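Local atomic coordinates of possible adhesin (Caldicellulosiruptor kronotskyensis, PDB entry 4WA0), a protein that probably mediates attachment of this extremely thermophilic bacterium to cellulose, as a tapirin whose C-terminal domain, the part described, is a beta-helix carrying a magnesium ion. Residues 13-19 against 316-322; 31-37 against 50-56; 233-237 against 261-265. The contacts are given in a common frame with arbitrary orientation. Where two conformers were deposited one is given. Residue numbers count along the deposited sequence, not the author numbering.

Interaction 1 (13-19 against 316-322); sequences FSKGALN and SLGSTFN
Two rungs of a parallel beta-helix, far apart in sequence, stack here. The axes of strands 17-19 and 320-322 approach to 4.8 Å at 8°, and the bridges S14-S316, L18-F321 and N19-N322 fix the register. At S316, extended like S14, the backbone N donates to F13 O (2.8 Å) and the O accepts from K15 N (3.0 Å). Its hydroxyl joins the S14 side of the sheet, where one water bonds S316 OG (2.9 Å), S14 OG (2.9 Å), G16 N (2.8 Å) and G318 O (3.1 Å). L317 (-126°/20°) turns the chain; its CD2 packs 4.3 Å from F13 CE1, and its O receives K15 NZ (3.2 Å), whose side chain starts t,t. Past G318, S319 O lies 3.3 Å from G16 CA in a CA-H...O contact; a CB on G16 would sit 1.8 Å from that oxygen, so this backbone position leaves no room for a side chain. T320 follows beside A17, their CG2 and CB 4.2 Å apart. F321 N makes a weak bond to A17 O (2.8 Å), while F321 O takes N19 N (2.9 Å). F321 (chi1 t) points inward with L18; F321 CD2 lies 3.5 Å from L18 CD1, and F321 CB lies 3.3 Å from S14 OG. N322 and N19, both chi1 m, pair on the outer face through N19 ND2 to N322 OD1 (2.7 Å). This step lies between the rung of strand 30-33, whose Y32 stacks on F13, and that of R297 and N299, with loop residues P7, T228 and L231 outside.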
loop_
_atom_site.group_PDB
_atom_site.type_symbol
_atom_site.label_atom_id
_atom_site.label_comp_id
_atom_site.label_asym_id
_atom_site.label_seq_id
_atom_site.Cartn_x
_atom_site.Cartn_y
_atom_site.Cartn_z
ATOM N N PHE A 13 -10.131 0.086 -1.324
ATOM C CA PHE A 13 -10.376 1.121 -0.325
ATOM C C PHE A 13 -10.924 0.461 0.943
ATOM O O PHE A 13 -11.932 -0.250 0.903
ATOM C CB PHE A 13 -11.331 2.157 -0.874
ATOM C CG PHE A 13 -11.625 3.249 0.099
ATOM C CD1 PHE A 13 -12.570 3.056 1.130
ATOM C CD2 PHE A 13 -10.964 4.465 -0.013
ATOM C CE1 PHE A 13 -12.755 4.080 2.049
ATOM C CE2 PHE A 13 -11.162 5.471 0.903
ATOM C CZ PHE A 13 -12.069 5.271 1.917
ATOM N N SER A 14 -10.300 0.670 2.085
ATOM C CA SER A 14 -10.793 0.146 3.343
ATOM C C SER A 14 -10.978 1.270 4.353
ATOM O O SER A 14 -10.007 1.949 4.752
ATOM C CB SER A 14 -9.784 -0.864 3.877
ATOM O OG SER A 14 -10.213 -1.497 5.089
ATOM N N LYS A 15 -12.202 1.423 4.835
ATOM C CA LYS A 15 -12.513 2.496 5.839
ATOM C C LYS A 15 -11.655 2.315 7.075
ATOM O O LYS A 15 -11.118 3.307 7.585
ATOM C CB LYS A 15 -13.990 2.607 6.169
ATOM C CG LYS A 15 -14.336 3.573 7.352
ATOM C CD LYS A 15 -15.863 3.561 7.588
ATOM C CE LYS A 15 -16.224 3.238 9.046
ATOM N NZ LYS A 15 -17.579 2.573 9.153
ATOM N N GLY A 16 -11.542 1.080 7.577
ATOM C CA GLY A 16 -10.839 0.727 8.765
ATOM C C GLY A 16 -9.608 -0.115 8.395
ATOM O O GLY A 16 -9.155 -0.106 7.237
ATOM N N ALA A 17 -9.094 -0.852 9.357
ATOM C CA ALA A 17 -7.960 -1.723 9.169
ATOM C C ALA A 17 -8.131 -2.697 7.969
ATOM O O ALA A 17 -9.199 -3.255 7.755
ATOM C CB ALA A 17 -7.618 -2.486 10.443
ATOM N N LEU A 18 -7.038 -2.906 7.246
ATOM C CA LEU A 18 -7.034 -3.760 6.032
ATOM C C LEU A 18 -5.984 -4.848 6.237
ATOM O O LEU A 18 -4.806 -4.553 6.434
ATOM C CB LEU A 18 -6.747 -2.922 4.788
ATOM C CG LEU A 18 -6.402 -3.767 3.522
ATOM C CD1 LEU A 18 -7.548 -4.649 3.022
ATOM C CD2 LEU A 18 -5.984 -2.894 2.342
ATOM N N ASN A 19 -6.407 -6.121 6.118
ATOM C CA ASN A 19 -5.523 -7.241 6.062
ATOM C C ASN A 19 -5.629 -7.899 4.703
ATOM O O ASN A 19 -6.675 -8.449 4.355
ATOM C CB ASN A 19 -5.888 -8.241 7.133
ATOM C CG ASN A 19 -5.826 -7.629 8.532
ATOM O OD1 ASN A 19 -4.905 -6.931 8.884
ATOM N ND2 ASN A 19 -6.837 -7.931 9.336
ATOM N N SER A 316 -14.381 -1.562 1.099
ATOM C CA SER A 316 -14.984 -1.921 2.353
ATOM C C SER A 316 -15.312 -0.644 3.091
ATOM O O SER A 316 -14.484 0.278 3.177
ATOM C CB SER A 316 -13.979 -2.667 3.197
ATOM O OG SER A 316 -14.292 -2.553 4.605
ATOM N N LEU A 317 -16.496 -0.624 3.676
ATOM C CA LEU A 317 -17.007 0.542 4.378
ATOM C C LEU A 317 -17.402 0.141 5.775
ATOM O O LEU A 317 -18.122 0.899 6.421
ATOM C CB LEU A 317 -18.227 1.151 3.623
ATOM C CG LEU A 317 -17.927 1.722 2.229
ATOM C CD1 LEU A 317 -19.172 2.231 1.558
ATOM C CD2 LEU A 317 -16.882 2.773 2.334
ATOM N N GLY A 318 -16.855 -0.989 6.231
ATOM C CA GLY A 318 -16.969 -1.489 7.573
ATOM C C GLY A 318 -15.882 -1.033 8.529
ATOM O O GLY A 318 -15.101 -0.144 8.250
ATOM N N SER A 319 -15.824 -1.633 9.718
ATOM C CA SER A 319 -14.859 -1.167 10.710
ATOM C C SER A 319 -13.515 -1.742 10.491
ATOM O O SER A 319 -12.519 -1.133 10.858
ATOM C CB SER A 319 -15.288 -1.449 12.158
ATOM O OG SER A 319 -15.388 -2.833 12.348
ATOM N N THR A 320 -13.445 -2.919 9.899
ATOM C CA THR A 320 -12.186 -3.555 9.558
ATOM C C THR A 320 -12.478 -4.444 8.348
ATOM O O THR A 320 -13.653 -4.735 8.043
ATOM C CB THR A 320 -11.609 -4.501 10.642
ATOM O OG1 THR A 320 -12.521 -5.586 10.864
ATOM C CG2 THR A 320 -11.296 -3.785 11.992
ATOM N N PHE A 321 -11.420 -4.910 7.681
ATOM C CA PHE A 321 -11.608 -5.571 6.419
ATOM C C PHE A 321 -10.513 -6.617 6.184
ATOM O O PHE A 321 -9.341 -6.278 6.298
ATOM C CB PHE A 321 -11.551 -4.541 5.327
ATOM C CG PHE A 321 -11.782 -5.084 3.967
ATOM C CD1 PHE A 321 -12.818 -5.969 3.745
ATOM C CD2 PHE A 321 -11.068 -4.664 2.915
ATOM C CE1 PHE A 321 -13.054 -6.471 2.486
ATOM C CE2 PHE A 321 -11.299 -5.119 1.642
ATOM C CZ PHE A 321 -12.272 -6.078 1.430
ATOM N N ASN A 322 -10.900 -7.846 5.874
ATOM C CA ASN A 322 -9.976 -8.905 5.476
ATOM C C ASN A 322 -10.357 -9.360 4.108
ATOM O O ASN A 322 -11.625 -9.541 3.829
ATOM C CB ASN A 322 -10.087 -10.108 6.444
ATOM C CG ASN A 322 -9.782 -9.711 7.900
ATOM O OD1 ASN A 322 -8.679 -9.606 8.281
ATOM N ND2 ASN A 322 -10.817 -9.294 8.620
HETATM O O HOH W 1 -12.680 -1.343 6.685
HETATM O O HOH W 2 -9.555 0.088 11.986
#

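Interaction 2 (31-37 against 50-56); sequences VYSGGDL and LISKGEM
Successive rungs of the parallel beta-helix meet in register here, strand, corner and the start of the next strand all matching. Strands 31-33 and 50-52 run exactly parallel (0°, axes 4.7 Å apart), pairing V31 with L50, Y32 with I51 and S33 with S52; beyond the corner L37 pairs with M56, a selenomethionine. Backbone bonds form a parallel ladder: I51 N to V31 O (2.8 Å), S33 N to I51 O (2.7 Å), K53 N to S33 O (3.0 Å), then L37 N to E55 O (2.8 Å).

Both corners are ST turns, with G35 N donating to S33 OG and G54 N to S52 OG (each 3.2 Å), both serines chi1 t. S52 OG in turn donates to G35 O (2.9 Å), tying one corner to the next, while S33 OG bonds G16 O of the preceding rung. D36, chi1 m, accepts E55 N at OD1 (2.8 Å). G54 (-154°/-147°) lies close to D36, where an ideal CB would come 2.4 Å from D36 OD1; the carboxylate of E55 reaches S82 N in the following rung.

Apolar contacts split between the faces. Inside, V31 CB meets L50 CD1 (3.8 Å), and L37 CD1 approaches L50 CD1 (4.1 Å) and M56 CE (4.2 Å). Outside, Y32 (chi1 t) lays its CD2 3.6 Å from I51 CG2, and the Y32 ring also meets that of Y227. K53 NZ, which also bonds I222 O, donates at 3.0 Å to a water 2.7 Å from Y32 OH.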
loop_
_atom_site.group_PDB
_atom_site.type_symbol
_atom_site.label_atom_id
_atom_site.label_comp_id
_atom_site.label_asym_id
_atom_site.label_seq_id
_atom_site.Cartn_x
_atom_site.Cartn_y
_atom_site.Cartn_z
ATOM N N VAL A 31 -4.352 2.180 -3.230
ATOM C CA VAL A 31 -4.804 1.324 -2.135
ATOM C C VAL A 31 -4.816 2.228 -0.872
ATOM O O VAL A 31 -3.815 2.936 -0.583
ATOM C CB VAL A 31 -3.843 0.167 -1.886
ATOM C CG1 VAL A 31 -4.162 -0.613 -0.624
ATOM C CG2 VAL A 31 -3.804 -0.775 -3.074
ATOM N N TYR A 32 -5.904 2.144 -0.093
ATOM C CA TYR A 32 -6.073 2.923 1.107
ATOM C C TYR A 32 -6.640 2.151 2.267
ATOM O O TYR A 32 -7.608 1.420 2.092
ATOM C CB TYR A 32 -7.028 4.093 0.806
ATOM C CG TYR A 32 -7.523 4.862 2.026
ATOM C CD1 TYR A 32 -8.648 4.458 2.759
ATOM C CD2 TYR A 32 -6.883 6.021 2.434
ATOM C CE1 TYR A 32 -9.081 5.174 3.876
ATOM C CE2 TYR A 32 -7.301 6.711 3.592
ATOM C CZ TYR A 32 -8.393 6.285 4.283
ATOM O OH TYR A 32 -8.827 6.996 5.432
ATOM N N SER A 33 -6.048 2.348 3.441
ATOM C CA SER A 33 -6.615 1.802 4.688
ATOM C C SER A 33 -6.732 2.943 5.704
ATOM O O SER A 33 -5.783 3.669 5.935
ATOM C CB SER A 33 -5.764 0.760 5.271
ATOM O OG SER A 33 -6.426 0.358 6.475
ATOM N N GLY A 34 -7.905 3.115 6.258
ATOM C CA GLY A 34 -8.133 4.125 7.331
ATOM C C GLY A 34 -7.624 3.673 8.704
ATOM O O GLY A 34 -7.587 4.440 9.637
ATOM N N GLY A 35 -7.215 2.430 8.829
ATOM C CA GLY A 35 -6.551 1.928 10.015
ATOM C C GLY A 35 -5.276 1.223 9.688
ATOM O O GLY A 35 -4.617 1.545 8.626
ATOM N N ASP A 36 -4.893 0.288 10.558
ATOM C CA ASP A 36 -3.666 -0.467 10.302
ATOM C C ASP A 36 -3.748 -1.294 9.004
ATOM O O ASP A 36 -4.756 -2.031 8.765
ATOM C CB ASP A 36 -3.366 -1.418 11.502
ATOM C CG ASP A 36 -3.098 -0.664 12.829
ATOM O OD1 ASP A 36 -2.812 0.573 12.788
ATOM O OD2 ASP A 36 -3.194 -1.357 13.893
ATOM N N LEU A 37 -2.707 -1.201 8.193
ATOM C CA LEU A 37 -2.604 -1.919 6.886
ATOM C C LEU A 37 -1.551 -3.035 6.951
ATOM O O LEU A 37 -0.339 -2.740 7.051
ATOM C CB LEU A 37 -2.275 -0.898 5.814
ATOM C CG LEU A 37 -2.776 -1.152 4.396
ATOM C CD1 LEU A 37 -2.634 0.070 3.464
ATOM C CD2 LEU A 37 -2.043 -2.379 3.816
ATOM N N LEU A 50 -0.262 4.348 -1.965
ATOM C CA LEU A 50 -0.508 3.324 -0.928
ATOM C C LEU A 50 -0.579 4.026 0.433
ATOM O O LEU A 50 0.440 4.591 0.899
ATOM C CB LEU A 50 0.620 2.296 -0.953
ATOM C CG LEU A 50 0.694 1.190 0.070
ATOM C CD1 LEU A 50 -0.555 0.348 -0.050
ATOM C CD2 LEU A 50 1.962 0.413 -0.102
ATOM N N ILE A 51 -1.774 4.105 0.998
ATOM C CA ILE A 51 -2.031 4.934 2.184
ATOM C C ILE A 51 -2.529 4.133 3.343
ATOM O O ILE A 51 -3.565 3.473 3.189
ATOM C CB ILE A 51 -3.030 6.061 1.849
ATOM C CG1 ILE A 51 -2.455 6.879 0.717
ATOM C CG2 ILE A 51 -3.411 6.932 3.069
ATOM C CD1 ILE A 51 -3.435 7.750 0.014
ATOM N N SER A 52 -1.826 4.271 4.473
ATOM C CA SER A 52 -2.315 3.767 5.738
ATOM C C SER A 52 -2.399 4.847 6.807
ATOM O O SER A 52 -1.404 5.496 7.086
ATOM C CB SER A 52 -1.466 2.663 6.278
ATOM O OG SER A 52 -1.957 2.223 7.559
ATOM N N LYS A 53 -3.580 5.035 7.364
ATOM C CA LYS A 53 -3.778 5.962 8.530
ATOM C C LYS A 53 -3.552 5.285 9.860
ATOM O O LYS A 53 -4.002 5.707 10.879
ATOM C CB LYS A 53 -5.116 6.646 8.447
ATOM C CG LYS A 53 -5.232 7.531 7.203
ATOM C CD LYS A 53 -6.095 8.779 7.467
ATOM C CE LYS A 53 -5.890 9.889 6.440
ATOM N NZ LYS A 53 -6.943 10.921 6.606
ATOM N N GLY A 54 -2.708 4.299 9.872
ATOM C CA GLY A 54 -2.333 3.523 11.047
ATOM C C GLY A 54 -0.949 2.964 10.842
ATOM O O GLY A 54 -0.104 3.664 10.238
ATOM N N GLU A 55 -0.688 1.785 11.385
ATOM C CA GLU A 55 0.546 1.086 11.266
ATOM C C GLU A 55 0.535 0.401 9.881
ATOM O O GLU A 55 -0.531 -0.019 9.463
ATOM C CB GLU A 55 0.576 -0.028 12.285
ATOM C CG GLU A 55 0.527 0.415 13.738
ATOM C CD GLU A 55 1.740 1.145 14.224
ATOM O OE1 GLU A 55 2.769 1.229 13.527
ATOM O OE2 GLU A 55 1.682 1.590 15.394
HETATM N N MSE A 56 1.673 0.301 9.193
HETATM C CA MSE A 56 1.788 -0.547 7.994
HETATM C C MSE A 56 2.746 -1.604 8.327
HETATM O O MSE A 56 3.833 -1.347 8.857
HETATM C CB MSE A 56 2.309 0.197 6.778
HETATM C CG MSE A 56 2.391 -0.647 5.499
HETATM SE SE MSE A 56 2.684 0.525 3.938
HETATM C CE MSE A 56 1.186 1.681 3.730
HETATM O O HOH W 3 -9.564 9.391 6.332
#

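Interaction 3 (233-237 against 261-265); sequences TTPLP and IYGES
A loop segment without regular structure lies along the end of strand 258-263, held mainly by side chains. Residues 235-237 adopt a polyproline II conformation (phi near -60°, psi near 147°), and the nearest CA atoms are those of L236 and E264, 5.0 Å apart. E264, just beyond the strand, is bent by chi1 t and chi2 p so that its carboxylate faces the loop: OE1 accepts L236 N (2.8 Å, nearly linear) and lies 3.5 Å from P235 CA, while also forming a salt bridge with R297. The other oxygen, OE2, is linked to T233 O by a water donating 2.7 Å bonds to both. L236 (m,t) points toward the strand end; its CB packs 4.0 Å from Y262 CB, its CG lies 3.4 Å from E264 OE1, and its side chain also touches I295. Y262, chi1 m with chi2 -79°, presents a ring face to P237, whose CG sits 4.0 Å from the centroid, 21° off the normal, in a CH-pi contact. The Y262 hydroxyl reaches D347 and N351 of helix 342-352. A second water, 2.9 Å from P237 O, accepts E264 N (2.8 Å). This proline-aromatic packing sets the loop against the C-terminal end of strand 258-263, near the end of the beta-helix and the magnesium site: the side chain of P237 is about 9 Å from the bound magnesium, whose ligand D239 follows two residues later.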
loop_
_atom_site.group_PDB
_atom_site.type_symbol
_atom_site.label_atom_id
_atom_site.label_comp_id
_atom_site.label_asym_id
_atom_site.label_seq_id
_atom_site.Cartn_x
_atom_site.Cartn_y
_atom_site.Cartn_z
ATOM N N THR A 233 -25.014 5.374 7.192
ATOM C CA THR A 233 -25.005 4.106 7.943
ATOM C C THR A 233 -26.087 3.141 7.486
ATOM O O THR A 233 -26.151 2.013 8.016
ATOM C CB THR A 233 -25.174 4.368 9.453
ATOM O OG1 THR A 233 -26.284 5.258 9.632
ATOM C CG2 THR A 233 -23.906 5.020 10.012
ATOM N N THR A 234 -26.928 3.588 6.531
ATOM C CA THR A 234 -27.850 2.755 5.786
ATOM C C THR A 234 -27.140 1.463 5.398
ATOM O O THR A 234 -26.023 1.507 4.843
ATOM C CB THR A 234 -28.217 3.466 4.438
ATOM O OG1 THR A 234 -28.390 4.869 4.658
ATOM C CG2 THR A 234 -29.493 2.963 3.866
ATOM N N PRO A 235 -27.759 0.334 5.649
ATOM C CA PRO A 235 -27.126 -0.882 5.087
ATOM C C PRO A 235 -27.041 -0.855 3.576
ATOM O O PRO A 235 -27.959 -0.348 2.879
ATOM C CB PRO A 235 -28.062 -2.007 5.487
ATOM C CG PRO A 235 -29.235 -1.367 6.156
ATOM C CD PRO A 235 -28.812 -0.002 6.624
ATOM N N LEU A 236 -25.961 -1.443 3.074
ATOM C CA LEU A 236 -25.833 -1.624 1.654
ATOM C C LEU A 236 -27.051 -2.425 1.125
ATOM O O LEU A 236 -27.591 -3.351 1.792
ATOM C CB LEU A 236 -24.493 -2.342 1.348
ATOM C CG LEU A 236 -23.198 -1.615 1.778
ATOM C CD1 LEU A 236 -21.912 -2.388 1.409
ATOM C CD2 LEU A 236 -23.126 -0.189 1.215
ATOM N N PRO A 237 -27.498 -2.120 -0.100
ATOM C CA PRO A 237 -28.677 -2.802 -0.636
ATOM C C PRO A 237 -28.573 -4.300 -0.796
ATOM O O PRO A 237 -27.480 -4.852 -0.980
ATOM C CB PRO A 237 -28.897 -2.171 -2.020
ATOM C CG PRO A 237 -27.825 -1.216 -2.227
ATOM C CD PRO A 237 -27.066 -1.012 -0.958
ATOM N N ILE A 261 -21.614 -5.295 -6.892
ATOM C CA ILE A 261 -22.214 -6.192 -5.905
ATOM C C ILE A 261 -22.079 -5.592 -4.531
ATOM O O ILE A 261 -20.983 -5.219 -4.155
ATOM C CB ILE A 261 -21.493 -7.545 -5.960
ATOM C CG1 ILE A 261 -21.543 -8.185 -7.352
ATOM C CG2 ILE A 261 -22.054 -8.590 -5.020
ATOM C CD1 ILE A 261 -22.887 -8.328 -8.035
ATOM N N TYR A 262 -23.191 -5.559 -3.784
ATOM C CA TYR A 262 -23.226 -5.009 -2.456
ATOM C C TYR A 262 -23.491 -6.167 -1.489
ATOM O O TYR A 262 -24.437 -6.928 -1.696
ATOM C CB TYR A 262 -24.372 -4.070 -2.302
ATOM C CG TYR A 262 -24.285 -2.803 -3.165
ATOM C CD1 TYR A 262 -23.510 -1.787 -2.799
ATOM C CD2 TYR A 262 -25.107 -2.647 -4.265
ATOM C CE1 TYR A 262 -23.436 -0.607 -3.579
ATOM C CE2 TYR A 262 -25.032 -1.491 -5.060
ATOM C CZ TYR A 262 -24.224 -0.482 -4.664
ATOM O OH TYR A 262 -24.146 0.700 -5.388
ATOM N N GLY A 263 -22.645 -6.313 -0.480
ATOM C CA GLY A 263 -22.960 -7.269 0.632
ATOM C C GLY A 263 -22.752 -6.553 1.941
ATOM O O GLY A 263 -21.624 -6.343 2.359
ATOM N N GLU A 264 -23.828 -6.203 2.639
ATOM C CA GLU A 264 -23.647 -5.498 3.879
ATOM C C GLU A 264 -22.743 -6.235 4.854
ATOM O O GLU A 264 -21.731 -5.705 5.330
ATOM C CB GLU A 264 -25.002 -5.165 4.531
ATOM C CG GLU A 264 -24.911 -4.565 5.926
ATOM C CD GLU A 264 -24.361 -3.134 5.982
ATOM O OE1 GLU A 264 -24.073 -2.521 4.913
ATOM O OE2 GLU A 264 -24.227 -2.576 7.089
ATOM N N SER A 265 -23.075 -7.481 5.125
ATOM C CA SER A 265 -22.324 -8.244 6.121
ATOM C C SER A 265 -21.022 -8.863 5.685
ATOM O O SER A 265 -20.132 -9.122 6.528
ATOM C CB SER A 265 -23.261 -9.370 6.686
ATOM O OG SER A 265 -24.401 -8.800 7.343
HETATM O O HOH W 4 -24.391 -0.059 8.166
HETATM O O HOH W 5 -26.279 -6.352 1.219
#

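Starting at the N terminus, the chain first lays down residues 13-19 in a middle rung of the beta-helix. Interaction 2 closes a short loop, one turn of the coil, between the next two rungs. It touches interaction 1 directly: S14 N lies 2.8 Å from Y32 O and S14 O lies 2.8 Å from G34 N. After the coil has run to one end, the chain returns along the outside, and interaction 3 closes a second loop, later in sequence than that of interaction 2. Only then do residues 316-322 return beside the starting rung, so interaction 1 encloses both others and fuses the N-terminal and C-terminal parts of the coil into a continuous stack.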